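Local coordinates for halogenase PltM (Pseudomonas fluorescens, PDB 6BZN), which halogenates phenolic compounds, accepting chloride, bromide or iodide, and belongs to the FAD-binding, flavin-dependent halogenases, at residues Tyr24-Gly30 with Leu47-Asp53; Ser31-Leu37 with Ile143-Leu148; Ala40-Ser45 with Phe81-Ile86; Val62-Pro68 with Glu135-Arg140; Ser78-Asp82 with Leu362-Pro366. All blocks are in the same frame, centred on the assembly; numbering follows the deposited sequence.

Overall arrangement
The five contacts lie in and around the Rossmann-type, FAD-binding part of the fold. Contact 1 pairs strands 24-29 and 49-52 within a five-stranded parallel sheet. Contacts 2 and 3, centres about 12 Å apart, lie on helix 33-44, which links those strands; contact 2 joins its start to helix 140-153, and contact 3 its end to the corner after helix 68-81. Contact 5, sharing Phe81 with contact 3 (centres about 8 Å apart), ties that corner to the distant helix 352-374. Contact 4 is nested in the loop closed by contact 2; its centre is about 26 Å from that of contact 1. Contacts 1, 2 and 4 hold FAD-binding residues, so the cofactor site is assembled from separate chain regions.

Contact 1 (Tyr24-Gly30 with Leu47-Asp53); sequences YDVIIIG and LNVLILD. With CA (calcium ion), chain E.
Ile28 and Val49 touch on one face of a parallel strand pair, CD1 of the isoleucine 3.6 Å from CG1 of the valine. On the reverse face CG2 of Ile27 meets CD1 of Leu52 at 3.7 Å. Branched aliphatic residues suit both buried faces: Val26 and Ile51 extend the first, Ile29 and Leu50 the second. Leu50, with CG anti to the backbone N (chi1 178°), sets CB 3.7 Å from the Tyr24 ring centroid in a CH-pi contact and CD2 near CE2; the tyrosine hydroxyl bonds to Glu157 and Arg159. Between the faces, backbone hydrogen bonds alternate from Leu50 N to Val26 O as far as Gly30 N to Leu52 O. At the polar edge Asp25 N donates to Asn48 O, and in return Asp25 OD2 accepts from Asn48 N at 2.8 Å, almost straight (173°), on the lone pair facing away from OD1. Calcium takes both carboxylate oxygens of Asp25, OD2 at 2.3 Å and OD1 at 2.6 Å, fixing the group. With Gly30 leading into the glycine-rich turn and FAD-binding Asp53 just past the second strand, these are the parallel strands of the first beta-alpha-beta unit of a Rossmann-type dinucleotide-binding fold, joined by helix 33-44.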
# COMPACT_ATOMS: atom_id res chain seq x y z
N TYR A 24 18.35 -16.63 19.31
CA TYR A 24 18.10 -15.28 18.79
C TYR A 24 17.19 -14.47 19.70
O TYR A 24 16.53 -15.02 20.58
CB TYR A 24 17.51 -15.34 17.37
CG TYR A 24 18.40 -16.08 16.41
CD1 TYR A 24 19.40 -15.43 15.69
CD2 TYR A 24 18.27 -17.46 16.26
CE1 TYR A 24 20.24 -16.13 14.84
CE2 TYR A 24 19.10 -18.17 15.42
CZ TYR A 24 20.07 -17.51 14.70
OH TYR A 24 20.88 -18.23 13.86
N ASP A 25 17.17 -13.15 19.51
CA ASP A 25 16.16 -12.30 20.16
C ASP A 25 14.84 -12.39 19.41
O ASP A 25 13.80 -12.61 20.01
CB ASP A 25 16.62 -10.85 20.23
CG ASP A 25 17.80 -10.67 21.17
OD1 ASP A 25 17.61 -10.83 22.39
OD2 ASP A 25 18.91 -10.41 20.67
N VAL A 26 14.91 -12.23 18.08
CA VAL A 26 13.73 -12.21 17.23
C VAL A 26 13.92 -13.07 15.97
O VAL A 26 14.97 -13.01 15.32
CB VAL A 26 13.37 -10.76 16.80
CG1 VAL A 26 12.07 -10.73 16.01
CG2 VAL A 26 13.28 -9.85 18.01
N ILE A 27 12.90 -13.85 15.64
CA ILE A 27 12.79 -14.52 14.35
C ILE A 27 11.76 -13.74 13.52
O ILE A 27 10.69 -13.35 14.03
CB ILE A 27 12.41 -16.00 14.50
CG1 ILE A 27 13.60 -16.77 15.05
CG2 ILE A 27 12.00 -16.61 13.17
CD1 ILE A 27 13.26 -18.11 15.66
N ILE A 28 12.11 -13.50 12.26
CA ILE A 28 11.24 -12.81 11.32
C ILE A 28 10.95 -13.76 10.16
O ILE A 28 11.89 -14.24 9.54
CB ILE A 28 11.90 -11.53 10.78
CG1 ILE A 28 12.16 -10.55 11.93
CG2 ILE A 28 10.99 -10.84 9.76
CD1 ILE A 28 13.00 -9.36 11.54
N ILE A 29 9.68 -14.03 9.90
CA ILE A 29 9.27 -14.83 8.75
C ILE A 29 9.01 -13.88 7.58
O ILE A 29 8.16 -13.00 7.68
CB ILE A 29 8.01 -15.67 9.03
CG1 ILE A 29 8.17 -16.54 10.28
CG2 ILE A 29 7.72 -16.59 7.84
CD1 ILE A 29 6.84 -16.94 10.86
N GLY A 30 9.74 -14.08 6.48
CA GLY A 30 9.61 -13.26 5.27
C GLY A 30 10.79 -12.32 5.08
O GLY A 30 11.15 -11.56 5.98
N LEU A 47 19.84 -6.19 18.67
CA LEU A 47 19.22 -7.52 18.75
C LEU A 47 19.84 -8.50 17.75
O LEU A 47 20.29 -8.10 16.68
CB LEU A 47 17.71 -7.45 18.52
CG LEU A 47 16.88 -6.53 19.41
CD1 LEU A 47 15.39 -6.82 19.26
CD2 LEU A 47 17.30 -6.63 20.86
N ASN A 48 19.88 -9.78 18.13
CA ASN A 48 20.29 -10.88 17.26
C ASN A 48 19.03 -11.34 16.54
O ASN A 48 18.10 -11.84 17.17
CB ASN A 48 20.89 -12.01 18.11
CG ASN A 48 21.68 -13.02 17.30
OD1 ASN A 48 21.99 -12.80 16.12
ND2 ASN A 48 22.02 -14.15 17.93
N VAL A 49 19.00 -11.17 15.22
CA VAL A 49 17.79 -11.39 14.42
C VAL A 49 18.05 -12.49 13.40
O VAL A 49 19.14 -12.53 12.82
CB VAL A 49 17.41 -10.09 13.70
CG1 VAL A 49 16.26 -10.31 12.75
CG2 VAL A 49 17.07 -9.02 14.74
N LEU A 50 17.06 -13.35 13.19
CA LEU A 50 17.09 -14.37 12.16
C LEU A 50 15.88 -14.19 11.26
O LEU A 50 14.73 -14.24 11.73
CB LEU A 50 17.04 -15.77 12.77
CG LEU A 50 17.02 -16.92 11.75
CD1 LEU A 50 18.25 -16.88 10.85
CD2 LEU A 50 16.92 -18.26 12.48
N ILE A 51 16.15 -13.97 9.98
CA ILE A 51 15.12 -13.87 8.97
C ILE A 51 15.02 -15.19 8.22
O ILE A 51 16.02 -15.67 7.68
CB ILE A 51 15.43 -12.72 7.98
CG1 ILE A 51 15.53 -11.40 8.73
CG2 ILE A 51 14.36 -12.64 6.89
CD1 ILE A 51 16.03 -10.26 7.88
N LEU A 52 13.82 -15.76 8.17
CA LEU A 52 13.55 -17.04 7.50
C LEU A 52 12.63 -16.82 6.33
O LEU A 52 11.65 -16.12 6.49
CB LEU A 52 12.85 -17.99 8.46
CG LEU A 52 13.63 -18.37 9.71
CD1 LEU A 52 12.76 -19.24 10.61
CD2 LEU A 52 14.94 -19.06 9.37
N ASP A 53 12.92 -17.41 5.18
CA ASP A 53 12.01 -17.32 4.03
C ASP A 53 12.02 -18.63 3.25
O ASP A 53 13.10 -19.18 3.00
CB ASP A 53 12.42 -16.18 3.10
CG ASP A 53 11.26 -15.69 2.21
OD1 ASP A 53 10.34 -16.49 1.88
OD2 ASP A 53 11.26 -14.49 1.85
CA CA E . 20.19 -10.74 22.58
O HOH W 1 19.60 -12.99 22.31

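Contact 2 (Ser31-Leu37 with Ile143-Leu148); sequences SGIAGAL and IDYFAL
Ala36 and Ala147 set the spacing here: their CB atoms are 3.8 Å apart, and the Ala36 methyl also lies 3.5 Å from Leu148 N. Such small residues let the two helices come close, and the axes of 33-37 and 143-148 approach to 8.4 Å while running nearly parallel, 17° apart. One turn earlier the longer Ile33 takes over the packing. Its CG1 stands anti to the backbone N (chi1 -168°), which carries the chain past the Ala147 methyl and sets CD1 beside CG2 of Ile143 at 3.9 Å, the two side chains pointing the same way. Across this chain, at about a right angle, lies the carboxylate of Asp144. Its OD1 is 3.5 Å from CB of Ile33, and its OD2 receives a weak, bent hydrogen bond from Ile33 N at 3.2 Å. That amide belongs to the first turn of the helix, after the N-cap Gly32, where an acidic group would probably be steadied by the helix dipole. The turn is the glycine-rich corner of a Rossmann-type GxGxxG sequence, and both Ile33 and Ala34 bind FAD. Gly35, lacking a side chain, allows CG2 of Ile28 in the neighbouring strand to come within 3.7 Å of its CA. Farther out, Arg140 pairs with Asp144 OD1 in a salt bridge and so helps to set the carboxylate. Ser31 OG bonds to Asp53 and Gln160, and Phe358 of helix 352-374 packs on Ile33 and Leu37.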
# COMPACT_ATOMS: atom_id res chain seq x y z
N SER A 31 11.42 -12.36 3.91
CA SER A 31 12.60 -11.57 3.64
C SER A 31 12.32 -10.51 2.57
O SER A 31 13.27 -10.01 1.96
CB SER A 31 13.75 -12.48 3.19
OG SER A 31 13.46 -13.08 1.93
N GLY A 32 11.04 -10.19 2.35
CA GLY A 32 10.63 -9.09 1.49
C GLY A 32 10.87 -7.77 2.22
O GLY A 32 11.43 -7.74 3.31
N ILE A 33 10.45 -6.66 1.63
CA ILE A 33 10.79 -5.37 2.19
C ILE A 33 10.37 -5.21 3.66
O ILE A 33 11.11 -4.64 4.44
CB ILE A 33 10.24 -4.20 1.35
CG1 ILE A 33 10.87 -2.87 1.80
CG2 ILE A 33 8.72 -4.14 1.40
CD1 ILE A 33 10.67 -1.76 0.79
N ALA A 34 9.19 -5.73 4.02
CA ALA A 34 8.73 -5.65 5.41
C ALA A 34 9.66 -6.38 6.36
O ALA A 34 10.11 -5.81 7.35
CB ALA A 34 7.33 -6.21 5.53
N GLY A 35 9.97 -7.64 6.05
CA GLY A 35 10.83 -8.45 6.92
C GLY A 35 12.25 -7.90 6.99
O GLY A 35 12.87 -7.85 8.06
N ALA A 36 12.75 -7.47 5.84
CA ALA A 36 14.10 -6.93 5.74
C ALA A 36 14.27 -5.63 6.54
O ALA A 36 15.25 -5.47 7.25
CB ALA A 36 14.47 -6.69 4.30
N LEU A 37 13.33 -4.70 6.40
CA LEU A 37 13.45 -3.44 7.14
C LEU A 37 13.29 -3.64 8.65
O LEU A 37 14.01 -3.02 9.43
CB LEU A 37 12.46 -2.40 6.64
CG LEU A 37 12.69 -1.94 5.21
CD1 LEU A 37 11.61 -0.92 4.86
CD2 LEU A 37 14.07 -1.36 5.00
N ILE A 143 14.19 -3.63 -5.40
CA ILE A 143 14.00 -2.89 -4.17
C ILE A 143 14.12 -3.82 -2.96
O ILE A 143 14.85 -3.51 -2.01
CB ILE A 143 12.63 -2.16 -4.17
CG1 ILE A 143 12.61 -1.07 -5.24
CG2 ILE A 143 12.29 -1.59 -2.79
CD1 ILE A 143 13.54 0.10 -5.01
N ASP A 144 13.42 -4.95 -3.00
CA ASP A 144 13.41 -5.88 -1.86
C ASP A 144 14.76 -6.54 -1.63
O ASP A 144 15.15 -6.75 -0.50
CB ASP A 144 12.30 -6.94 -2.00
CG ASP A 144 10.89 -6.33 -1.84
OD1 ASP A 144 10.72 -5.10 -2.00
OD2 ASP A 144 9.95 -7.08 -1.55
N TYR A 145 15.48 -6.86 -2.71
CA TYR A 145 16.78 -7.49 -2.56
C TYR A 145 17.72 -6.48 -1.88
O TYR A 145 18.42 -6.82 -0.92
CB TYR A 145 17.35 -7.97 -3.90
CG TYR A 145 18.35 -9.13 -3.82
CD1 TYR A 145 18.80 -9.66 -2.60
CD2 TYR A 145 18.86 -9.70 -4.99
CE1 TYR A 145 19.69 -10.72 -2.55
CE2 TYR A 145 19.77 -10.75 -4.95
CZ TYR A 145 20.18 -11.26 -3.72
OH TYR A 145 21.07 -12.32 -3.65
N PHE A 146 17.68 -5.23 -2.33
CA PHE A 146 18.44 -4.14 -1.69
C PHE A 146 18.10 -3.99 -0.21
O PHE A 146 19.00 -3.85 0.62
CB PHE A 146 18.19 -2.82 -2.44
CG PHE A 146 18.96 -1.66 -1.91
CD1 PHE A 146 18.40 -0.83 -0.93
CD2 PHE A 146 20.22 -1.36 -2.39
CE1 PHE A 146 19.11 0.27 -0.45
CE2 PHE A 146 20.94 -0.28 -1.90
CZ PHE A 146 20.37 0.54 -0.94
N ALA A 147 16.82 -4.04 0.12
CA ALA A 147 16.37 -3.98 1.51
C ALA A 147 16.96 -5.12 2.34
O ALA A 147 17.48 -4.88 3.45
CB ALA A 147 14.84 -4.01 1.59
N LEU A 148 16.94 -6.35 1.81
CA LEU A 148 17.57 -7.45 2.54
C LEU A 148 19.06 -7.19 2.75
O LEU A 148 19.60 -7.50 3.80
CB LEU A 148 17.38 -8.78 1.81
CG LEU A 148 17.96 -10.01 2.54
CD1 LEU A 148 17.36 -10.18 3.93
CD2 LEU A 148 17.71 -11.25 1.71

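Contact 3 (Ala40-Ser45 with Phe81-Ile86); sequences AVLAKS and FDIPEI
Phe81 turns one ring face to Val41, where the end of helix 33-44, the crossover helix of the Rossmann-type beta-alpha-beta unit, packs against the corner between helices 68-81 and 84-88. The valine CB stands 3.8 Å from the ring centroid as a CH-pi contact, displaced toward the CD2 side, and Ser45 OG lies obliquely near CD1. Ser45 OG donates to Val41 O at 2.6 Å. Were Phe81 an alanine, Val41 CB and CG1 would probably face a gap where the ring had been. Asp82 takes a left-handed backbone conformation (phi 54°), swinging the chain out of helix 68-81. Lys44, its CG anti to the backbone N (chi1 169°) and its chain bent at chi2, passes Phe81 O, 3.5 Å from CG, on the way to Asp82. Its NZ makes a weak salt bridge with Asp82 OD2 at 3.5 Å, and water 2 joins the ammonium to Asp82 O, a loose pairing suited to exposed residues. Ile83 runs alongside Lys44 in the opposite direction, its CD1 3.8 Å from Lys44 CB and 3.7 Å from Ala40 O; the small alanine lets it approach the helix backbone. Last, Ile86 CD1 reaches within 4.1 Å of Val41 CG1.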
# COMPACT_ATOMS: atom_id res chain seq x y z
N ALA A 40 16.55 -5.08 9.79
CA ALA A 40 17.61 -4.10 9.80
C ALA A 40 17.54 -3.22 11.04
O ALA A 40 18.55 -3.03 11.71
CB ALA A 40 17.56 -3.26 8.55
N VAL A 41 16.36 -2.68 11.34
CA VAL A 41 16.23 -1.74 12.46
C VAL A 41 16.47 -2.41 13.82
O VAL A 41 17.06 -1.80 14.72
CB VAL A 41 14.90 -0.93 12.46
CG1 VAL A 41 14.74 -0.14 11.17
CG2 VAL A 41 13.68 -1.80 12.69
N LEU A 42 16.03 -3.66 13.96
CA LEU A 42 16.25 -4.43 15.17
C LEU A 42 17.73 -4.83 15.31
O LEU A 42 18.30 -4.67 16.40
CB LEU A 42 15.34 -5.65 15.23
CG LEU A 42 13.85 -5.35 15.29
CD1 LEU A 42 13.07 -6.65 15.32
CD2 LEU A 42 13.44 -4.50 16.47
N ALA A 43 18.35 -5.29 14.23
CA ALA A 43 19.77 -5.67 14.26
C ALA A 43 20.65 -4.44 14.57
O ALA A 43 21.56 -4.50 15.40
CB ALA A 43 20.20 -6.32 12.96
N LYS A 44 20.35 -3.33 13.90
CA LYS A 44 21.03 -2.06 14.17
C LYS A 44 20.99 -1.68 15.65
O LYS A 44 21.99 -1.18 16.20
CB LYS A 44 20.41 -0.96 13.31
CG LYS A 44 20.81 0.47 13.66
CD LYS A 44 22.27 0.75 13.37
CE LYS A 44 22.66 2.10 13.95
NZ LYS A 44 23.69 2.75 13.12
N SER A 45 19.85 -1.94 16.28
CA SER A 45 19.58 -1.54 17.67
C SER A 45 20.13 -2.49 18.75
O SER A 45 19.90 -2.25 19.94
CB SER A 45 18.05 -1.43 17.84
OG SER A 45 17.52 -0.50 16.92
N PHE A 81 15.98 5.16 13.32
CA PHE A 81 16.97 4.12 13.62
C PHE A 81 18.36 4.40 13.05
O PHE A 81 19.24 3.53 13.15
CB PHE A 81 16.43 2.74 13.20
CG PHE A 81 15.20 2.34 13.95
CD1 PHE A 81 15.29 1.89 15.26
CD2 PHE A 81 13.93 2.47 13.38
CE1 PHE A 81 14.15 1.55 15.98
CE2 PHE A 81 12.79 2.12 14.09
CZ PHE A 81 12.90 1.66 15.40
N ASP A 82 18.58 5.59 12.50
CA ASP A 82 19.89 5.99 11.94
C ASP A 82 20.41 4.97 10.90
O ASP A 82 21.53 4.49 10.99
CB ASP A 82 20.93 6.23 13.06
CG ASP A 82 22.30 6.70 12.52
OD1 ASP A 82 22.33 7.53 11.58
OD2 ASP A 82 23.36 6.21 13.03
N ILE A 83 19.56 4.64 9.93
CA ILE A 83 19.98 3.86 8.79
C ILE A 83 19.70 4.67 7.54
O ILE A 83 18.60 4.60 6.99
CB ILE A 83 19.27 2.48 8.72
CG1 ILE A 83 19.43 1.74 10.05
CG2 ILE A 83 19.87 1.67 7.59
CD1 ILE A 83 18.82 0.35 10.12
N PRO A 84 20.68 5.46 7.08
CA PRO A 84 20.46 6.29 5.88
C PRO A 84 19.92 5.59 4.63
O PRO A 84 19.14 6.20 3.89
CB PRO A 84 21.87 6.83 5.57
CG PRO A 84 22.56 6.85 6.87
CD PRO A 84 21.97 5.78 7.74
N GLU A 85 20.35 4.35 4.36
CA GLU A 85 19.95 3.66 3.12
C GLU A 85 18.46 3.42 3.03
O GLU A 85 17.94 3.29 1.93
CB GLU A 85 20.71 2.33 2.90
CG GLU A 85 22.15 2.51 2.42
CD GLU A 85 22.79 1.23 1.88
OE1 GLU A 85 22.42 0.12 2.33
OE2 GLU A 85 23.68 1.35 1.00
N ILE A 86 17.77 3.35 4.16
CA ILE A 86 16.32 3.20 4.14
C ILE A 86 15.67 4.42 3.46
O ILE A 86 14.74 4.25 2.67
CB ILE A 86 15.75 2.93 5.55
CG1 ILE A 86 16.23 1.57 6.06
CG2 ILE A 86 14.23 2.94 5.53
CD1 ILE A 86 15.81 1.27 7.48
O HOH W 2 23.48 2.50 10.22

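Contact 4 (Val62-Pro68 with Glu135-Arg140); sequences VGEAATP and EAHLFR
Arg140 curls back toward Gly63, meeting its O edge-on, where the FAD-binding loop 62-68 runs roughly antiparallel to strand 134-138; Val62, Ala65 and Arg140 all bind FAD in this flavin-dependent halogenase. The arginine chain bends at chi2 and again at chi3 (-70° and -60°), laying CD 3.4 Å from Gly63 O and bringing NH1 round to the same oxygen at 2.8 Å. The acceptor lies in the guanidinium plane. Glycine suits position 63, since a CB would run into NH1. With a methionine in place of Arg140, Gly63 O would probably be left without its guanidinium donor. Next, the hydrogen bonds from Leu138 N to Glu64 O and from Ala66 N to Ala136 O flank a single bridge of Ala65 with His137. Ala66 presents only a methyl, 3.3 Å from Ala136 O. At the far end the extended Glu135 lays its carboxylate against the Thr67-Pro68 peptide, OE1 3.0 Å from Thr67 C and OE2 3.0 Å from Pro68 N; proline has no N-H to give, and the charge is met at OE1 by Lys107. Glu64, also extended beyond CG, sends OE1 to Ser275 and OE2 to His221. A water completes its grip: water 3 donates to Glu64 OE2 and accepts from Arg140 N at 2.9 Å.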
# COMPACT_ATOMS: atom_id res chain seq x y z
N VAL A 62 4.23 -7.66 -6.48
CA VAL A 62 3.53 -6.38 -6.75
C VAL A 62 3.50 -5.56 -5.45
O VAL A 62 4.15 -5.95 -4.47
CB VAL A 62 2.14 -6.55 -7.43
CG1 VAL A 62 2.32 -6.94 -8.90
CG2 VAL A 62 1.28 -7.55 -6.68
N GLY A 63 2.78 -4.44 -5.43
CA GLY A 63 2.86 -3.49 -4.31
C GLY A 63 3.91 -2.47 -4.70
O GLY A 63 4.96 -2.38 -4.08
N GLU A 64 3.60 -1.71 -5.74
CA GLU A 64 4.61 -0.95 -6.47
C GLU A 64 4.46 0.56 -6.38
O GLU A 64 5.44 1.28 -6.57
CB GLU A 64 4.60 -1.38 -7.93
CG GLU A 64 4.92 -2.88 -8.11
CD GLU A 64 4.36 -3.51 -9.37
OE1 GLU A 64 3.16 -3.34 -9.65
OE2 GLU A 64 5.13 -4.24 -10.04
N ALA A 65 3.26 1.06 -6.11
CA ALA A 65 3.03 2.50 -6.16
C ALA A 65 3.31 3.11 -4.81
O ALA A 65 2.56 2.90 -3.85
CB ALA A 65 1.59 2.79 -6.59
N ALA A 66 4.41 3.84 -4.72
CA ALA A 66 4.71 4.59 -3.51
C ALA A 66 3.70 5.73 -3.39
O ALA A 66 3.04 6.11 -4.36
CB ALA A 66 6.13 5.12 -3.52
N THR A 67 3.59 6.27 -2.18
CA THR A 67 2.69 7.38 -1.87
C THR A 67 3.45 8.43 -1.06
O THR A 67 4.53 8.15 -0.55
CB THR A 67 1.51 6.92 -1.03
OG1 THR A 67 1.99 6.08 0.03
CG2 THR A 67 0.52 6.16 -1.87
N PRO A 68 2.88 9.64 -0.92
CA PRO A 68 3.52 10.58 0.01
C PRO A 68 3.71 9.99 1.39
O PRO A 68 4.77 10.16 1.98
CB PRO A 68 2.56 11.78 0.02
CG PRO A 68 1.78 11.66 -1.23
CD PRO A 68 1.72 10.22 -1.62
N GLU A 135 7.62 10.63 -6.76
CA GLU A 135 7.70 9.39 -6.01
C GLU A 135 7.99 8.23 -6.94
O GLU A 135 8.05 8.42 -8.14
CB GLU A 135 6.41 9.18 -5.25
CG GLU A 135 6.30 10.23 -4.19
CD GLU A 135 4.97 10.25 -3.51
OE1 GLU A 135 4.11 9.42 -3.86
OE2 GLU A 135 4.81 11.11 -2.63
N ALA A 136 8.18 7.04 -6.36
CA ALA A 136 8.65 5.88 -7.12
C ALA A 136 7.54 4.90 -7.49
O ALA A 136 6.58 4.69 -6.73
CB ALA A 136 9.73 5.16 -6.34
N HIS A 137 7.70 4.29 -8.66
CA HIS A 137 7.10 3.01 -8.99
C HIS A 137 8.19 1.97 -8.72
O HIS A 137 9.18 1.90 -9.44
CB HIS A 137 6.70 2.95 -10.45
CG HIS A 137 5.47 3.74 -10.77
ND1 HIS A 137 5.13 4.07 -12.06
CD2 HIS A 137 4.50 4.24 -9.98
CE1 HIS A 137 3.99 4.73 -12.05
NE2 HIS A 137 3.58 4.84 -10.80
N LEU A 138 7.98 1.19 -7.67
CA LEU A 138 9.00 0.29 -7.13
C LEU A 138 9.05 -1.02 -7.89
O LEU A 138 8.04 -1.73 -7.95
CB LEU A 138 8.70 0.02 -5.66
CG LEU A 138 8.63 1.21 -4.71
CD1 LEU A 138 8.05 0.78 -3.39
CD2 LEU A 138 10.01 1.82 -4.49
N PHE A 139 10.20 -1.33 -8.49
CA PHE A 139 10.41 -2.61 -9.14
C PHE A 139 10.86 -3.53 -8.03
O PHE A 139 12.04 -3.56 -7.66
CB PHE A 139 11.45 -2.47 -10.27
CG PHE A 139 11.60 -3.69 -11.14
CD1 PHE A 139 10.50 -4.30 -11.74
CD2 PHE A 139 12.88 -4.21 -11.43
CE1 PHE A 139 10.65 -5.40 -12.57
CE2 PHE A 139 13.02 -5.32 -12.27
CZ PHE A 139 11.91 -5.90 -12.84
N ARG A 140 9.90 -4.27 -7.48
CA ARG A 140 10.10 -4.89 -6.16
C ARG A 140 11.21 -5.95 -6.11
O ARG A 140 11.90 -6.06 -5.09
CB ARG A 140 8.78 -5.46 -5.65
CG ARG A 140 7.75 -4.38 -5.31
CD ARG A 140 8.10 -3.57 -4.07
NE ARG A 140 8.20 -4.47 -2.92
CZ ARG A 140 7.17 -4.91 -2.20
NH1 ARG A 140 5.94 -4.45 -2.39
NH2 ARG A 140 7.39 -5.79 -1.23
O HOH W 3 7.48 -5.13 -8.92

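Contact 5 (Ser78-Asp82 with Leu362-Pro366); sequences SKRFD and LRLAP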
# COMPACT_ATOMS: atom_id res chain seq x y z
N SER A 78 14.20 5.50 8.63
CA SER A 78 15.60 5.83 8.41
C SER A 78 16.17 6.73 9.52
O SER A 78 17.24 6.46 10.05
CB SER A 78 15.77 6.51 7.05
OG SER A 78 17.12 6.83 6.79
N LYS A 79 15.42 7.76 9.89
CA LYS A 79 15.89 8.72 10.89
C LYS A 79 15.75 8.17 12.30
O LYS A 79 16.64 8.34 13.13
CB LYS A 79 15.15 10.06 10.75
CG LYS A 79 15.94 11.24 11.31
CD LYS A 79 17.08 11.63 10.38
CE LYS A 79 17.94 12.75 10.93
NZ LYS A 79 18.79 13.33 9.84
N ARG A 80 14.62 7.52 12.58
CA ARG A 80 14.37 6.92 13.90
C ARG A 80 15.44 5.90 14.29
O ARG A 80 15.76 5.80 15.47
CB ARG A 80 12.98 6.27 13.93
CG ARG A 80 12.62 5.47 15.17
CD ARG A 80 12.58 6.37 16.39
NE ARG A 80 12.24 5.63 17.59
CZ ARG A 80 13.08 4.87 18.29
NH1 ARG A 80 14.35 4.73 17.92
NH2 ARG A 80 12.65 4.25 19.39
N PHE A 81 15.98 5.16 13.32
CA PHE A 81 16.97 4.12 13.62
C PHE A 81 18.36 4.40 13.05
O PHE A 81 19.24 3.53 13.15
CB PHE A 81 16.43 2.74 13.20
CG PHE A 81 15.20 2.34 13.95
CD1 PHE A 81 15.29 1.89 15.26
CD2 PHE A 81 13.93 2.47 13.38
CE1 PHE A 81 14.15 1.55 15.98
CE2 PHE A 81 12.79 2.12 14.09
CZ PHE A 81 12.90 1.66 15.40
N ASP A 82 18.58 5.59 12.50
CA ASP A 82 19.89 5.99 11.94
C ASP A 82 20.41 4.97 10.90
O ASP A 82 21.53 4.49 10.99
CB ASP A 82 20.93 6.23 13.06
CG ASP A 82 22.30 6.70 12.52
OD1 ASP A 82 22.33 7.53 11.58
OD2 ASP A 82 23.36 6.21 13.03
N LEU A 362 7.33 0.87 12.25
CA LEU A 362 7.74 2.03 13.01
C LEU A 362 7.16 2.03 14.43
O LEU A 362 7.85 2.42 15.39
CB LEU A 362 7.31 3.26 12.24
CG LEU A 362 7.82 4.65 12.55
CD1 LEU A 362 9.34 4.71 12.68
CD2 LEU A 362 7.31 5.55 11.43
N ARG A 363 5.92 1.57 14.58
CA ARG A 363 5.30 1.44 15.88
C ARG A 363 5.80 0.23 16.67
O ARG A 363 5.98 0.33 17.88
CB ARG A 363 3.78 1.34 15.73
CG ARG A 363 3.13 2.63 15.27
CD ARG A 363 1.68 2.39 14.90
NE ARG A 363 0.95 3.63 14.59
CZ ARG A 363 0.34 4.42 15.48
NH1 ARG A 363 0.37 4.16 16.78
NH2 ARG A 363 -0.32 5.50 15.05
N LEU A 364 5.98 -0.90 15.99
CA LEU A 364 6.36 -2.16 16.65
C LEU A 364 7.81 -2.19 17.15
O LEU A 364 8.08 -2.69 18.25
CB LEU A 364 6.13 -3.34 15.68
CG LEU A 364 6.53 -4.73 16.18
CD1 LEU A 364 5.68 -5.17 17.36
CD2 LEU A 364 6.47 -5.73 15.03
N ALA A 365 8.75 -1.70 16.34
CA ALA A 365 10.18 -1.94 16.60
C ALA A 365 10.64 -1.38 17.96
O ALA A 365 11.32 -2.10 18.69
CB ALA A 365 11.05 -1.43 15.46
N PRO A 366 10.23 -0.15 18.33
CA PRO A 366 10.60 0.36 19.66
C PRO A 366 10.06 -0.48 20.80
O PRO A 366 10.73 -0.62 21.83
CB PRO A 366 9.98 1.76 19.69
CG PRO A 366 9.90 2.15 18.26
CD PRO A 366 9.51 0.88 17.56
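Phe81 presents the edge of its ring to Pro366, the proline CD lying near the ring plane 4.1 Å from CZ. The methyl of Ala365 approaches the same corner obliquely, its CB 3.6 Å from CZ, and the small alanine lets the ring tip come close to the helix. One face of the ring carries CG of the preceding Arg80, 3.5 Å above the plane and displaced toward the rim; the opposite face belongs to Val41. The guanidinium of Arg80 is the second flat group. One of its faces looks toward Phe81 CZ, and NH2 comes obliquely to Pro366, 3.6 Å from CG. Arginine suits this place because its long chain is apolar where it passes Phe81 and charged at its end, where NH2 forms a salt bridge with Asp448. With CG anti to the backbone N (chi1 174°) and a bend at chi2 (63°), the chain turns along the ring instead of straight across the interface. Nearer its root, CB of Arg80 is 4.2 Å from CD1 of Leu362. Pro366 breaks the bonding of its own helix, since its N cannot bond to the turn before, and the helix is kinked there. The patch is small, 203 Å² in all. It joins the end of helix 68-81 to the middle of helix 352-374: Leu362 also packs on Leu73, Leu76 and Leu77, helix 33-44 meets Ala365 through Val41 and Leu42, and helix 444-452 lies against Arg80, Leu362 and Pro366.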